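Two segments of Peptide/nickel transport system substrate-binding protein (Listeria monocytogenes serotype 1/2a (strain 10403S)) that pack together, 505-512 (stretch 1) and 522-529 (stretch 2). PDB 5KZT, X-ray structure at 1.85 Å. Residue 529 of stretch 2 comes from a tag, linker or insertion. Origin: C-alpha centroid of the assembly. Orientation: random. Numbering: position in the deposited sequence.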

# COMPACT_ATOMS: atom_id res chain seq x y z
N ASP A 505 0.29 -27.59 -0.04
CA ASP A 505 -0.94 -27.94 -0.75
C ASP A 505 -2.22 -27.94 0.12
O ASP A 505 -3.32 -27.78 -0.41
CB ASP A 505 -0.81 -29.28 -1.52
CG ASP A 505 -0.50 -30.48 -0.62
OD1 ASP A 505 -0.49 -30.38 0.62
OD2 ASP A 505 -0.25 -31.56 -1.20
N TYR A 506 -2.07 -28.11 1.43
CA TYR A 506 -3.19 -28.15 2.36
C TYR A 506 -3.84 -26.80 2.72
O TYR A 506 -4.89 -26.79 3.35
CB TYR A 506 -2.84 -28.94 3.62
CG TYR A 506 -1.61 -28.53 4.39
CD1 TYR A 506 -1.57 -27.35 5.11
CD2 TYR A 506 -0.50 -29.37 4.45
CE1 TYR A 506 -0.44 -27.00 5.86
CE2 TYR A 506 0.63 -29.04 5.19
CZ TYR A 506 0.65 -27.86 5.89
OH TYR A 506 1.76 -27.51 6.61
N ILE A 507 -3.24 -25.68 2.33
CA ILE A 507 -3.90 -24.38 2.48
C ILE A 507 -4.97 -24.22 1.38
O ILE A 507 -4.64 -24.21 0.20
CB ILE A 507 -2.89 -23.21 2.37
CG1 ILE A 507 -1.82 -23.29 3.47
CG2 ILE A 507 -3.60 -21.87 2.44
CD1 ILE A 507 -0.67 -22.32 3.27
N LYS A 508 -6.23 -24.06 1.79
CA LYS A 508 -7.36 -23.88 0.89
C LYS A 508 -8.03 -22.53 1.14
O LYS A 508 -8.07 -22.05 2.28
CB LYS A 508 -8.39 -24.99 1.12
CG LYS A 508 -7.89 -26.38 0.79
CD LYS A 508 -7.75 -26.54 -0.72
CE LYS A 508 -7.58 -27.99 -1.13
NZ LYS A 508 -6.21 -28.47 -0.82
N ASN A 509 -8.56 -21.92 0.08
CA ASN A 509 -9.32 -20.65 0.20
C ASN A 509 -8.51 -19.49 0.82
O ASN A 509 -9.02 -18.70 1.63
CB ASN A 509 -10.66 -20.90 0.93
CG ASN A 509 -11.85 -20.74 0.01
OD1 ASN A 509 -12.04 -19.68 -0.55
ND2 ASN A 509 -12.62 -21.80 -0.18
N LEU A 510 -7.24 -19.39 0.43
CA LEU A 510 -6.40 -18.24 0.81
C LEU A 510 -6.77 -17.09 -0.11
O LEU A 510 -6.39 -17.08 -1.27
CB LEU A 510 -4.92 -18.59 0.69
CG LEU A 510 -3.92 -17.49 1.09
CD1 LEU A 510 -4.08 -17.17 2.57
CD2 LEU A 510 -2.49 -17.90 0.76
N GLN A 511 -7.54 -16.13 0.39
CA GLN A 511 -8.02 -15.07 -0.49
C GLN A 511 -6.96 -14.00 -0.67
O GLN A 511 -6.62 -13.32 0.29
CB GLN A 511 -9.29 -14.45 0.05
CG GLN A 511 -9.81 -13.30 -0.77
CD GLN A 511 -11.21 -12.92 -0.37
OE1 GLN A 511 -12.10 -13.78 -0.30
NE2 GLN A 511 -11.43 -11.64 -0.09
N LYS A 512 -6.47 -13.86 -1.90
CA LYS A 512 -5.59 -12.76 -2.28
C LYS A 512 -6.47 -11.67 -2.87
O LYS A 512 -7.10 -11.86 -3.90
CB LYS A 512 -4.53 -13.21 -3.30
CG LYS A 512 -3.59 -12.10 -3.80
CD LYS A 512 -2.60 -11.68 -2.72
CE LYS A 512 -1.89 -10.38 -3.07
NZ LYS A 512 -2.76 -9.19 -2.91
N LYS A 522 -10.24 -14.82 6.52
CA LYS A 522 -11.53 -15.12 7.15
C LYS A 522 -11.99 -16.55 6.90
O LYS A 522 -12.32 -17.22 7.86
CB LYS A 522 -12.60 -14.14 6.67
CG LYS A 522 -13.98 -14.33 7.26
CD LYS A 522 -14.97 -13.33 6.67
CE LYS A 522 -16.39 -13.74 7.01
NZ LYS A 522 -17.38 -12.71 6.61
N GLU A 523 -12.01 -16.99 5.64
CA GLU A 523 -12.59 -18.31 5.28
C GLU A 523 -11.55 -19.30 4.80
O GLU A 523 -11.88 -20.33 4.24
CB GLU A 523 -13.70 -18.14 4.25
CG GLU A 523 -14.82 -17.21 4.71
CD GLU A 523 -16.09 -17.32 3.86
OE1 GLU A 523 -16.68 -18.41 3.78
OE2 GLU A 523 -16.56 -16.31 3.31
N THR A 524 -10.28 -18.98 5.03
CA THR A 524 -9.19 -19.90 4.78
C THR A 524 -9.30 -21.10 5.71
O THR A 524 -9.76 -20.99 6.85
CB THR A 524 -7.86 -19.16 4.98
OG1 THR A 524 -7.88 -18.02 4.13
CG2 THR A 524 -6.64 -20.03 4.66
N TYR A 525 -8.92 -22.26 5.21
CA TYR A 525 -8.93 -23.48 6.04
C TYR A 525 -7.88 -24.46 5.53
O TYR A 525 -7.32 -24.27 4.44
CB TYR A 525 -10.35 -24.13 6.06
CG TYR A 525 -10.79 -24.70 4.74
CD1 TYR A 525 -11.45 -23.92 3.79
CD2 TYR A 525 -10.55 -26.04 4.43
CE1 TYR A 525 -11.84 -24.46 2.57
CE2 TYR A 525 -10.93 -26.59 3.22
CZ TYR A 525 -11.57 -25.80 2.29
OH TYR A 525 -11.93 -26.37 1.08
N LEU A 526 -7.63 -25.50 6.33
CA LEU A 526 -6.58 -26.46 6.04
C LEU A 526 -7.19 -27.85 5.84
O LEU A 526 -8.09 -28.24 6.58
CB LEU A 526 -5.55 -26.51 7.17
CG LEU A 526 -4.89 -25.21 7.64
CD1 LEU A 526 -3.80 -25.52 8.66
CD2 LEU A 526 -4.31 -24.42 6.47
N THR A 527 -6.71 -28.57 4.83
CA THR A 527 -7.01 -29.98 4.63
C THR A 527 -5.76 -30.81 4.91
O THR A 527 -5.22 -31.45 4.01
CB THR A 527 -7.50 -30.25 3.19
OG1 THR A 527 -6.50 -29.83 2.25
CG2 THR A 527 -8.80 -29.53 2.91
N LYS A 528 -5.26 -30.74 6.15
CA LYS A 528 -4.03 -31.46 6.56
C LYS A 528 -4.33 -32.95 6.64
O LYS A 528 -5.37 -33.33 7.17
CB LYS A 528 -3.50 -30.99 7.92
CG LYS A 528 -2.54 -29.81 7.84
CD LYS A 528 -2.00 -29.45 9.22
CE LYS A 528 -0.61 -28.84 9.10
NZ LYS A 528 -0.05 -28.46 10.42
N LEU A 529 -3.40 -33.76 6.13
CA LEU A 529 -3.51 -35.23 6.06
C LEU A 529 -4.90 -35.76 5.72
O LEU A 529 -5.32 -35.71 4.57
CB LEU A 529 -2.98 -35.87 7.36
CG LEU A 529 -1.46 -36.10 7.40
CD1 LEU A 529 -0.71 -34.82 7.75
CD2 LEU A 529 -1.07 -37.23 8.36

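The two stretches form a short antiparallel β-pairing, held by a few backbone hydrogen bonds and flanked at both ends by side-chain contacts, with 544 Å² of surface buried in total. The end-to-end directions of the touching parts lie 166° apart, and the nearest CA atoms step in opposite senses, from Tyr-506 with Thr-527 to Asn-509 with Thr-524.

Lys-508 and Tyr-525 are the hydrogen-bonded pair. Lys-508 N donates to Tyr-525 O at 2.9 Å, and Tyr-525 N returns a bond to Lys-508 O at 3.1 Å; N-H...O angles of 161° and 169° show both to be nearly linear. A third backbone bond, Thr-527 N to Tyr-506 O (2.9 Å, 161°), extends the ladder past Ile-507 and Leu-526, the non-hydrogen-bonded pair. Tyr-506 O also receives a CA-H...O contact from Leu-526 CA at 3.2 Å.

At the Asn-509 end, a side chain takes over from the backbone: Thr-524 OG1 donates to Asn-509 O at 2.8 Å.

Side chains sort by sheet face. Ile-507 and Leu-526 share one face, both buried, with Ile-507 CG1 and Leu-526 CD2 4.1 Å apart in apolar contact. Lys-508 and Tyr-525 share the other. There Lys-508 CB sits 3.7 Å from the Tyr-525 ring centroid, 19° off the normal, so aliphatic C-H groups face the π cloud. The lysine's amino end reaches further, and Lys-508 NZ makes a weak hydrogen bond to Thr-527 OG1 (3.4 Å) and another weak one to Asp-505 O (3.0 Å) within its own stretch.

Tyr-506 provides a second CH-π contact: Lys-528 CG lies 3.8 Å from its ring centroid, only 11° off the normal. At that ring's edge, Leu-526 CD2 approaches Tyr-506 CD1 to 4.2 Å, so aliphatic groups meet both face and edge.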